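Local coordinates for conserved hypothetical secreted protein (Helicobacter pylori, PDB 4RNZ) that helps set cell shape, probably as a zinc-dependent M23B metallopeptidase that cuts peptidoglycan, at residues Glu90-Leu95 against Glu344-Thr349; Lys107-Pro112 against Ile139-Asp144; His350-Glu353 against Phe357-Leu360. All coordinates share one frame; numbering follows the deposited sequence.

Contact 1: Glu90-Leu95 against Glu344-Thr349; sequences EKTLLL and EELLKT. With PO4 (phosphate ion), chain G.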
loop_
_atom_site.group_PDB
_atom_site.type_symbol
_atom_site.label_atom_id
_atom_site.label_comp_id
_atom_site.label_asym_id
_atom_site.label_seq_id
_atom_site.Cartn_x
_atom_site.Cartn_y
_atom_site.Cartn_z
ATOM N N GLU A 90 -0.755 -11.255 14.203
ATOM C CA GLU A 90 -1.562 -12.033 13.266
ATOM C C GLU A 90 -2.852 -12.455 13.941
ATOM O O GLU A 90 -2.851 -12.863 15.109
ATOM C CB GLU A 90 -0.772 -13.250 12.816
ATOM C CG GLU A 90 -1.420 -14.079 11.713
ATOM C CD GLU A 90 -0.624 -15.318 11.417
ATOM O OE1 GLU A 90 -0.262 -16.030 12.377
ATOM O OE2 GLU A 90 -0.341 -15.569 10.240
ATOM N N LYS A 91 -3.953 -12.348 13.198
ATOM C CA LYS A 91 -5.277 -12.777 13.657
ATOM C C LYS A 91 -5.959 -13.608 12.593
ATOM O O LYS A 91 -5.648 -13.492 11.399
ATOM C CB LYS A 91 -6.184 -11.590 13.968
ATOM C CG LYS A 91 -5.704 -10.758 15.142
ATOM C CD LYS A 91 -6.810 -9.919 15.756
ATOM C CE LYS A 91 -6.456 -9.528 17.186
ATOM N NZ LYS A 91 -5.141 -8.831 17.225
ATOM N N THR A 92 -6.924 -14.409 13.044
ATOM C CA THR A 92 -7.820 -15.121 12.149
ATOM C C THR A 92 -9.263 -14.757 12.399
ATOM O O THR A 92 -9.822 -15.033 13.473
ATOM C CB THR A 92 -7.653 -16.630 12.298
ATOM O OG1 THR A 92 -6.291 -16.970 12.041
ATOM C CG2 THR A 92 -8.552 -17.382 11.304
ATOM N N LEU A 93 -9.878 -14.139 11.400
ATOM C CA LEU A 93 -11.297 -13.889 11.415
ATOM C C LEU A 93 -12.021 -15.088 10.797
ATOM O O LEU A 93 -11.736 -15.478 9.658
ATOM C CB LEU A 93 -11.632 -12.647 10.597
ATOM C CG LEU A 93 -13.112 -12.333 10.386
ATOM C CD1 LEU A 93 -13.833 -12.085 11.702
ATOM C CD2 LEU A 93 -13.216 -11.112 9.491
ATOM N N LEU A 94 -12.946 -15.663 11.557
ATOM C CA LEU A 94 -13.897 -16.654 11.037
ATOM C C LEU A 94 -15.314 -16.088 11.118
ATOM O O LEU A 94 -15.757 -15.592 12.164
ATOM C CB LEU A 94 -13.818 -17.933 11.845
ATOM C CG LEU A 94 -12.448 -18.577 12.006
ATOM C CD1 LEU A 94 -12.571 -19.754 12.966
ATOM C CD2 LEU A 94 -11.876 -19.029 10.671
ATOM N N LEU A 95 -16.048 -16.173 10.027
ATOM C CA LEU A 95 -17.319 -15.479 9.971
ATOM C C LEU A 95 -18.372 -16.315 9.250
ATOM O O LEU A 95 -18.078 -16.933 8.214
ATOM C CB LEU A 95 -17.071 -14.169 9.249
ATOM C CG LEU A 95 -18.092 -13.060 9.280
ATOM C CD1 LEU A 95 -17.321 -11.750 9.188
ATOM C CD2 LEU A 95 -19.081 -13.222 8.124
ATOM N N GLU A 344 -9.449 -25.545 8.149
ATOM C CA GLU A 344 -10.510 -26.539 8.377
ATOM C C GLU A 344 -10.623 -26.934 9.829
ATOM O O GLU A 344 -11.733 -26.981 10.381
ATOM C CB GLU A 344 -10.284 -27.797 7.519
ATOM C CG GLU A 344 -10.571 -27.570 6.041
ATOM C CD GLU A 344 -11.890 -26.832 5.798
ATOM O OE1 GLU A 344 -12.944 -27.253 6.359
ATOM O OE2 GLU A 344 -11.870 -25.827 5.044
ATOM N N GLU A 345 -9.470 -27.196 10.442
ATOM C CA GLU A 345 -9.412 -27.544 11.850
ATOM C C GLU A 345 -9.974 -26.442 12.729
ATOM O O GLU A 345 -10.664 -26.731 13.696
ATOM C CB GLU A 345 -7.981 -27.895 12.283
ATOM C CG GLU A 345 -7.489 -29.212 11.689
ATOM C CD GLU A 345 -6.040 -29.527 12.022
ATOM O OE1 GLU A 345 -5.494 -28.920 12.971
ATOM O OE2 GLU A 345 -5.452 -30.385 11.329
ATOM N N LEU A 346 -9.679 -25.184 12.395
ATOM C CA LEU A 346 -10.196 -24.043 13.166
ATOM C C LEU A 346 -11.694 -23.890 13.007
ATOM O O LEU A 346 -12.391 -23.544 13.972
ATOM C CB LEU A 346 -9.496 -22.735 12.767
ATOM C CG LEU A 346 -8.031 -22.620 13.189
ATOM C CD1 LEU A 346 -7.362 -21.438 12.473
ATOM C CD2 LEU A 346 -7.931 -22.490 14.708
ATOM N N LEU A 347 -12.193 -24.125 11.790
ATOM C CA LEU A 347 -13.634 -24.089 11.544
ATOM C C LEU A 347 -14.318 -25.219 12.307
ATOM O O LEU A 347 -15.417 -25.029 12.811
ATOM C CB LEU A 347 -13.972 -24.192 10.061
ATOM C CG LEU A 347 -13.683 -22.952 9.206
ATOM C CD1 LEU A 347 -13.584 -23.358 7.750
ATOM C CD2 LEU A 347 -14.722 -21.852 9.390
ATOM N N LYS A 348 -13.669 -26.369 12.435
ATOM C CA LYS A 348 -14.285 -27.474 13.184
ATOM C C LYS A 348 -14.381 -27.143 14.658
ATOM O O LYS A 348 -15.261 -27.639 15.338
ATOM C CB LYS A 348 -13.508 -28.793 13.060
ATOM C CG LYS A 348 -13.249 -29.349 11.663
ATOM C CD LYS A 348 -14.266 -28.953 10.586
ATOM C CE LYS A 348 -15.695 -29.405 10.873
ATOM N NZ LYS A 348 -15.774 -30.799 11.389
ATOM N N THR A 349 -13.454 -26.336 15.157
ATOM C CA THR A 349 -13.346 -26.117 16.597
ATOM C C THR A 349 -13.906 -24.778 17.067
ATOM O O THR A 349 -13.742 -24.427 18.224
ATOM C CB THR A 349 -11.895 -26.240 17.055
ATOM O OG1 THR A 349 -11.062 -25.385 16.246
ATOM C CG2 THR A 349 -11.436 -27.674 16.912
HETATM P P PO4 G . -5.284 -4.904 18.968
HETATM O O1 PO4 G . -5.263 -4.407 17.528
HETATM O O2 PO4 G . -6.576 -4.433 19.593
HETATM O O3 PO4 G . -4.113 -4.368 19.764
HETATM O O4 PO4 G . -5.201 -6.407 19.084
#
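Leu94, on strand 87-96, reaches helix 326-348 with both of its methyl branches, and apolar packing is the main business here. Its CB bond points at the helix, and chi1 (-54°) sets CG beside the backbone N, anti to the carbonyl carbon. CD1 lies 4.3 Å from Leu346 CB, while CD2 meets Leu347 CD2 at 4.2 Å, so the fork spans two successive helix residues. Two residues earlier, on the same face of the strand, Thr92 brings its methyl to the helix, CG2 sitting 4.4 Å from Leu346 CD1. The segment axes approach to 10.2 Å at a crossing angle of -56°.

Polar atoms play a smaller part. The CD1 methyl of Leu94 also rests against the carbonyl oxygen of Leu346, 3.9 Å from Leu346 O. No hydrogen bond joins the two segments; Thr92 OG1 bonds to Gly362 O.

On the other side of the strand, Lys91 hydrogen-bonds phosphate: its chain bends at chi4 and gives Lys91 NZ to phosphate O4 at 3.1 Å. Lys89 and Tyr145 bind the same ion, which probably came from the crystallisation liquor.

Between these two segments the contact is therefore apolar and carries no hydrogen bond, so its fit rests on the shapes of three leucines and a threonine methyl, while Lys91, with Lys89 and Tyr145, holds the phosphate.

Contact 2: Lys107-Pro112 against Ile139-Asp144; sequences KATNDP and IVYTRD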
loop_
_atom_site.group_PDB
_atom_site.type_symbol
_atom_site.label_atom_id
_atom_site.label_comp_id
_atom_site.label_asym_id
_atom_site.label_seq_id
_atom_site.Cartn_x
_atom_site.Cartn_y
_atom_site.Cartn_z
ATOM N N LYS A 107 -18.560 -5.461 11.854
ATOM C CA LYS A 107 -19.064 -5.879 13.158
ATOM C C LYS A 107 -17.992 -6.607 13.952
ATOM O O LYS A 107 -17.817 -6.332 15.135
ATOM C CB LYS A 107 -20.296 -6.771 13.044
ATOM C CG LYS A 107 -20.912 -7.049 14.412
ATOM C CD LYS A 107 -21.838 -8.253 14.426
ATOM C CE LYS A 107 -22.451 -8.401 15.816
ATOM N NZ LYS A 107 -23.202 -9.679 15.981
ATOM N N ALA A 108 -17.261 -7.514 13.295
ATOM C CA ALA A 108 -16.268 -8.359 13.974
ATOM C C ALA A 108 -14.909 -7.717 14.226
ATOM O O ALA A 108 -14.177 -8.160 15.124
ATOM C CB ALA A 108 -16.078 -9.645 13.193
ATOM N N THR A 109 -14.547 -6.697 13.443
ATOM C CA THR A 109 -13.186 -6.115 13.539
ATOM C C THR A 109 -13.141 -4.615 13.760
ATOM O O THR A 109 -12.084 -4.069 14.031
ATOM C CB THR A 109 -12.418 -6.367 12.225
ATOM O OG1 THR A 109 -13.052 -5.625 11.161
ATOM C CG2 THR A 109 -12.413 -7.856 11.894
ATOM N N ASN A 110 -14.275 -3.960 13.566
ATOM C CA ASN A 110 -14.360 -2.521 13.490
ATOM C C ASN A 110 -13.312 -1.905 12.544
ATOM O O ASN A 110 -12.822 -0.802 12.790
ATOM C CB ASN A 110 -14.254 -1.919 14.889
ATOM C CG ASN A 110 -14.737 -0.489 14.933
ATOM O OD1 ASN A 110 -15.799 -0.152 14.391
ATOM N ND2 ASN A 110 -13.957 0.370 15.570
ATOM N N ASP A 111 -13.003 -2.599 11.451
ATOM C CA ASP A 111 -11.945 -2.151 10.550
ATOM C C ASP A 111 -12.333 -2.072 9.071
ATOM O O ASP A 111 -12.241 -3.052 8.340
ATOM C CB ASP A 111 -10.731 -3.025 10.684
ATOM C CG ASP A 111 -9.576 -2.513 9.830
ATOM O OD1 ASP A 111 -9.592 -1.340 9.417
ATOM O OD2 ASP A 111 -8.680 -3.284 9.576
ATOM N N PRO A 112 -12.699 -0.879 8.628
ATOM C CA PRO A 112 -12.994 -0.608 7.225
ATOM C C PRO A 112 -11.836 -0.914 6.278
ATOM O O PRO A 112 -12.064 -1.288 5.139
ATOM C CB PRO A 112 -13.360 0.878 7.222
ATOM C CG PRO A 112 -13.854 1.141 8.610
ATOM C CD PRO A 112 -12.982 0.290 9.488
ATOM N N ILE A 139 -10.483 -14.807 7.145
ATOM C CA ILE A 139 -9.326 -13.977 6.783
ATOM C C ILE A 139 -8.242 -14.172 7.824
ATOM O O ILE A 139 -8.486 -13.967 9.016
ATOM C CB ILE A 139 -9.670 -12.474 6.728
ATOM C CG1 ILE A 139 -11.019 -12.253 6.041
ATOM C CG2 ILE A 139 -8.536 -11.680 6.051
ATOM C CD1 ILE A 139 -11.428 -10.813 5.894
ATOM N N VAL A 140 -7.051 -14.563 7.383
ATOM C CA VAL A 140 -5.887 -14.511 8.231
ATOM C C VAL A 140 -5.122 -13.256 7.832
ATOM O O VAL A 140 -4.728 -13.102 6.673
ATOM C CB VAL A 140 -4.949 -15.690 8.042
ATOM C CG1 VAL A 140 -3.741 -15.533 8.961
ATOM C CG2 VAL A 140 -5.667 -17.010 8.310
ATOM N N TYR A 141 -4.917 -12.351 8.787
ATOM C CA TYR A 141 -4.273 -11.081 8.448
ATOM C C TYR A 141 -3.359 -10.605 9.542
ATOM O O TYR A 141 -3.564 -10.912 10.726
ATOM C CB TYR A 141 -5.303 -10.005 8.182
ATOM C CG TYR A 141 -6.165 -9.631 9.348
ATOM C CD1 TYR A 141 -7.273 -10.388 9.686
ATOM C CD2 TYR A 141 -5.878 -8.523 10.125
ATOM C CE1 TYR A 141 -8.087 -10.030 10.735
ATOM C CE2 TYR A 141 -6.679 -8.165 11.188
ATOM C CZ TYR A 141 -7.787 -8.928 11.488
ATOM O OH TYR A 141 -8.609 -8.591 12.532
ATOM N N THR A 142 -2.380 -9.810 9.135
ATOM C CA THR A 142 -1.471 -9.175 10.069
ATOM C C THR A 142 -1.677 -7.682 10.071
ATOM O O THR A 142 -2.212 -7.099 9.118
ATOM C CB THR A 142 -0.007 -9.462 9.749
ATOM O OG1 THR A 142 0.361 -8.869 8.500
ATOM C CG2 THR A 142 0.262 -10.948 9.707
ATOM N N ARG A 143 -1.264 -7.073 11.170
ATOM C CA ARG A 143 -1.326 -5.620 11.337
ATOM C C ARG A 143 0.001 -5.227 11.995
ATOM O O ARG A 143 0.568 -6.043 12.762
ATOM C CB ARG A 143 -2.504 -5.317 12.232
ATOM C CG ARG A 143 -3.327 -4.115 11.897
ATOM C CD ARG A 143 -4.347 -3.832 13.017
ATOM N NE ARG A 143 -5.637 -4.555 12.973
ATOM C CZ ARG A 143 -6.575 -4.402 12.030
ATOM N NH1 ARG A 143 -6.349 -3.613 10.998
ATOM N NH2 ARG A 143 -7.742 -5.070 12.100
ATOM N N ASP A 144 0.519 -4.039 11.675
ATOM C CA ASP A 144 1.799 -3.597 12.240
ATOM C C ASP A 144 1.540 -2.541 13.319
ATOM O O ASP A 144 0.640 -1.719 13.172
ATOM C CB ASP A 144 2.740 -3.062 11.168
ATOM C CG ASP A 144 3.239 -4.125 10.220
ATOM O OD1 ASP A 144 3.210 -5.322 10.523
ATOM O OD2 ASP A 144 3.715 -3.740 9.150
#
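Asp111 and Arg143 run at each other from opposite directions and meet in a salt bridge on a single carboxylate oxygen. Arg143 NH1 donates to Asp111 OD2 at 2.8 Å with an N-H...O angle of 159°, and Arg143 NH2 adds a weak, more bent bond to the same OD2 at 3.2 Å. The oxygen lies at the edge of the guanidinium, close to its plane. Seen from the carboxylate the fit is different: the two planes stand 63° apart, and NH1 comes to OD2 from above the carboxylate plane. This is therefore not the flat, two-oxygen pairing of an acid with an arginine. A bend at chi3 of Arg143 turns the guanidinium across toward the acid.

OD1 is used differently. Asp111 is the N-cap of helix 112-121, with OD1 taking the backbone N of Leu113, and OD2 also receives a weak bond from the N of Leu114. The acid thus ties the start of that helix to strand 136-146 in the second domain of Csd3, and the helix N-terminus probably favours its negative charge.

Just before it, Thr109 ends helix 101-109 and makes an ST turn, its OG1 accepting from Asp111 N at 3.0 Å; the same hydroxyl is bonded to Ile105 O. With OG1 set between the backbone N and the carbonyl carbon (chi1 66°), CG2 is left to point at the strand, where it touches Tyr141 OH at 3.9 Å. The threonine and tyrosine side chains meet at a slant, and Leu114 packs against both.

Contact 3: His350-Glu353 against Phe357-Leu360; sequences HSFE and FYLL. With NI (nickel (II) ion), chain C.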
loop_
_atom_site.group_PDB
_atom_site.type_symbol
_atom_site.label_atom_id
_atom_site.label_comp_id
_atom_site.label_asym_id
_atom_site.label_seq_id
_atom_site.Cartn_x
_atom_site.Cartn_y
_atom_site.Cartn_z
ATOM N N HIS A 350 -14.560 -24.034 16.174
ATOM C CA HIS A 350 -15.260 -22.817 16.551
ATOM C C HIS A 350 -16.628 -22.801 15.902
ATOM O O HIS A 350 -16.748 -22.541 14.705
ATOM C CB HIS A 350 -14.454 -21.591 16.148
ATOM C CG HIS A 350 -13.097 -21.567 16.758
ATOM N ND1 HIS A 350 -12.061 -22.347 16.302
ATOM C CD2 HIS A 350 -12.625 -20.905 17.829
ATOM C CE1 HIS A 350 -11.000 -22.156 17.056
ATOM N NE2 HIS A 350 -11.319 -21.285 17.992
ATOM N N SER A 351 -17.648 -23.060 16.719
ATOM C CA SER A 351 -19.012 -23.263 16.254
ATOM C C SER A 351 -19.782 -21.995 15.942
ATOM O O SER A 351 -19.952 -21.125 16.776
ATOM C CB SER A 351 -19.829 -24.042 17.300
ATOM O OG SER A 351 -21.220 -23.975 16.983
ATOM N N PHE A 352 -20.318 -21.933 14.738
ATOM C CA PHE A 352 -21.217 -20.850 14.378
ATOM C C PHE A 352 -22.636 -20.986 14.971
ATOM O O PHE A 352 -23.489 -20.132 14.732
ATOM C CB PHE A 352 -21.271 -20.717 12.858
ATOM C CG PHE A 352 -19.959 -20.296 12.240
ATOM C CD1 PHE A 352 -19.312 -19.140 12.668
ATOM C CD2 PHE A 352 -19.381 -21.047 11.228
ATOM C CE1 PHE A 352 -18.109 -18.741 12.097
ATOM C CE2 PHE A 352 -18.188 -20.647 10.640
ATOM C CZ PHE A 352 -17.548 -19.495 11.081
ATOM N N GLU A 353 -22.893 -22.049 15.733
ATOM C CA GLU A 353 -24.128 -22.137 16.526
ATOM C C GLU A 353 -24.025 -21.209 17.715
ATOM O O GLU A 353 -24.974 -20.490 18.027
ATOM C CB GLU A 353 -24.386 -23.557 17.009
ATOM C CG GLU A 353 -24.511 -24.556 15.874
ATOM C CD GLU A 353 -25.223 -25.835 16.280
ATOM O OE1 GLU A 353 -25.040 -26.845 15.564
ATOM O OE2 GLU A 353 -25.964 -25.832 17.297
ATOM N N PHE A 357 -19.367 -14.954 14.523
ATOM C CA PHE A 357 -17.985 -14.723 14.151
ATOM C C PHE A 357 -17.022 -15.040 15.284
ATOM O O PHE A 357 -17.418 -15.083 16.438
ATOM C CB PHE A 357 -17.806 -13.269 13.729
ATOM C CG PHE A 357 -17.824 -12.303 14.868
ATOM C CD1 PHE A 357 -16.668 -12.044 15.597
ATOM C CD2 PHE A 357 -18.993 -11.643 15.209
ATOM C CE1 PHE A 357 -16.677 -11.140 16.645
ATOM C CE2 PHE A 357 -19.013 -10.735 16.261
ATOM C CZ PHE A 357 -17.858 -10.481 16.979
ATOM N N TYR A 358 -15.762 -15.255 14.919
ATOM C CA TYR A 358 -14.650 -15.436 15.844
ATOM C C TYR A 358 -13.473 -14.617 15.326
ATOM O O TYR A 358 -13.163 -14.673 14.148
ATOM C CB TYR A 358 -14.221 -16.901 15.906
ATOM C CG TYR A 358 -15.230 -17.772 16.591
ATOM C CD1 TYR A 358 -16.260 -18.342 15.874
ATOM C CD2 TYR A 358 -15.178 -17.984 17.975
ATOM C CE1 TYR A 358 -17.217 -19.119 16.491
ATOM C CE2 TYR A 358 -16.126 -18.771 18.610
ATOM C CZ TYR A 358 -17.146 -19.335 17.861
ATOM O OH TYR A 358 -18.129 -20.111 18.438
ATOM N N LEU A 359 -12.840 -13.860 16.217
ATOM C CA LEU A 359 -11.605 -13.155 15.910
ATOM C C LEU A 359 -10.564 -13.727 16.835
ATOM O O LEU A 359 -10.554 -13.455 18.034
ATOM C CB LEU A 359 -11.764 -11.645 16.098
ATOM C CG LEU A 359 -10.535 -10.826 15.666
ATOM C CD1 LEU A 359 -10.257 -11.034 14.179
ATOM C CD2 LEU A 359 -10.748 -9.348 15.985
ATOM N N LEU A 360 -9.692 -14.524 16.253
ATOM C CA LEU A 360 -8.780 -15.378 16.972
ATOM C C LEU A 360 -7.375 -14.876 16.884
ATOM O O LEU A 360 -6.941 -14.332 15.849
ATOM C CB LEU A 360 -8.780 -16.765 16.351
ATOM C CG LEU A 360 -10.160 -17.408 16.273
ATOM C CD1 LEU A 360 -10.002 -18.776 15.632
ATOM C CD2 LEU A 360 -10.783 -17.483 17.667
HETATM NI NI NI C . -9.845 -20.847 19.533
#
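The Tyr358 ring carries His350 CB over the centre of one face, 3.7 Å from the ring centroid and only 10° off its normal, a clean CH-pi contact. The imidazole follows with its edge toward that same ring, in an edge-to-face pair with centroids 5.2 Å apart and planes at 70°. Phe352 CE1 and Ser351 O lie at the rim of the tyrosine, the former 4.2 Å from Tyr358 CD1. On the imidazole, Leu360 CD1 covers one face, 3.8 Å from the ring centroid and offset toward the rim, while Tyr358 CD2 sits at the edge.

These residues close the short connection between helix 326-348 and strand 357-361, which pairs antiparallel with strand 87-96. Within it Ser351 forms an ST turn, OG accepting from Glu353 N at 2.8 Å. Its carbonyl holds the tyrosine: Tyr358 OH donates to Ser351 O at 2.7 Å, the donor tilted from the carbonyl plane, and Asn355 ND2 is also bonded to that hydroxyl.

Both imidazole nitrogens are committed. ND1 is bonded to Leu346 O in the last turns of the helix, fixing the ring's rotation. On the other side His350 NE2 binds the nickel ion at 2.2 Å. His366 and His368, which appear to belong to the C-terminal hexahistidine tag, are among the metal's other ligands.

How the contacts relate
Strand 87-96 is the common element: strand 136-146 of contact 2 flanks it along one edge and strand 357-361 of contact 3 along the other. Contacts 1 and 3 are closest, with centres about 7 Å apart, and Leu94 O meets Tyr358 N at 2.8 Å between them. The centres of contacts 1 and 2 lie about 13 Å apart, where Leu93 N and Ile139 O come to 2.8 Å. Contacts 2 and 3, about 15 Å between centres, meet through Leu359 and Phe357 against Tyr141 and Ala108. The nickel bound in contact 3 also lies about 5 Å from the Leu346 side chain. All three are remote from the zinc site of Glu34, His219, Asp223 and His301.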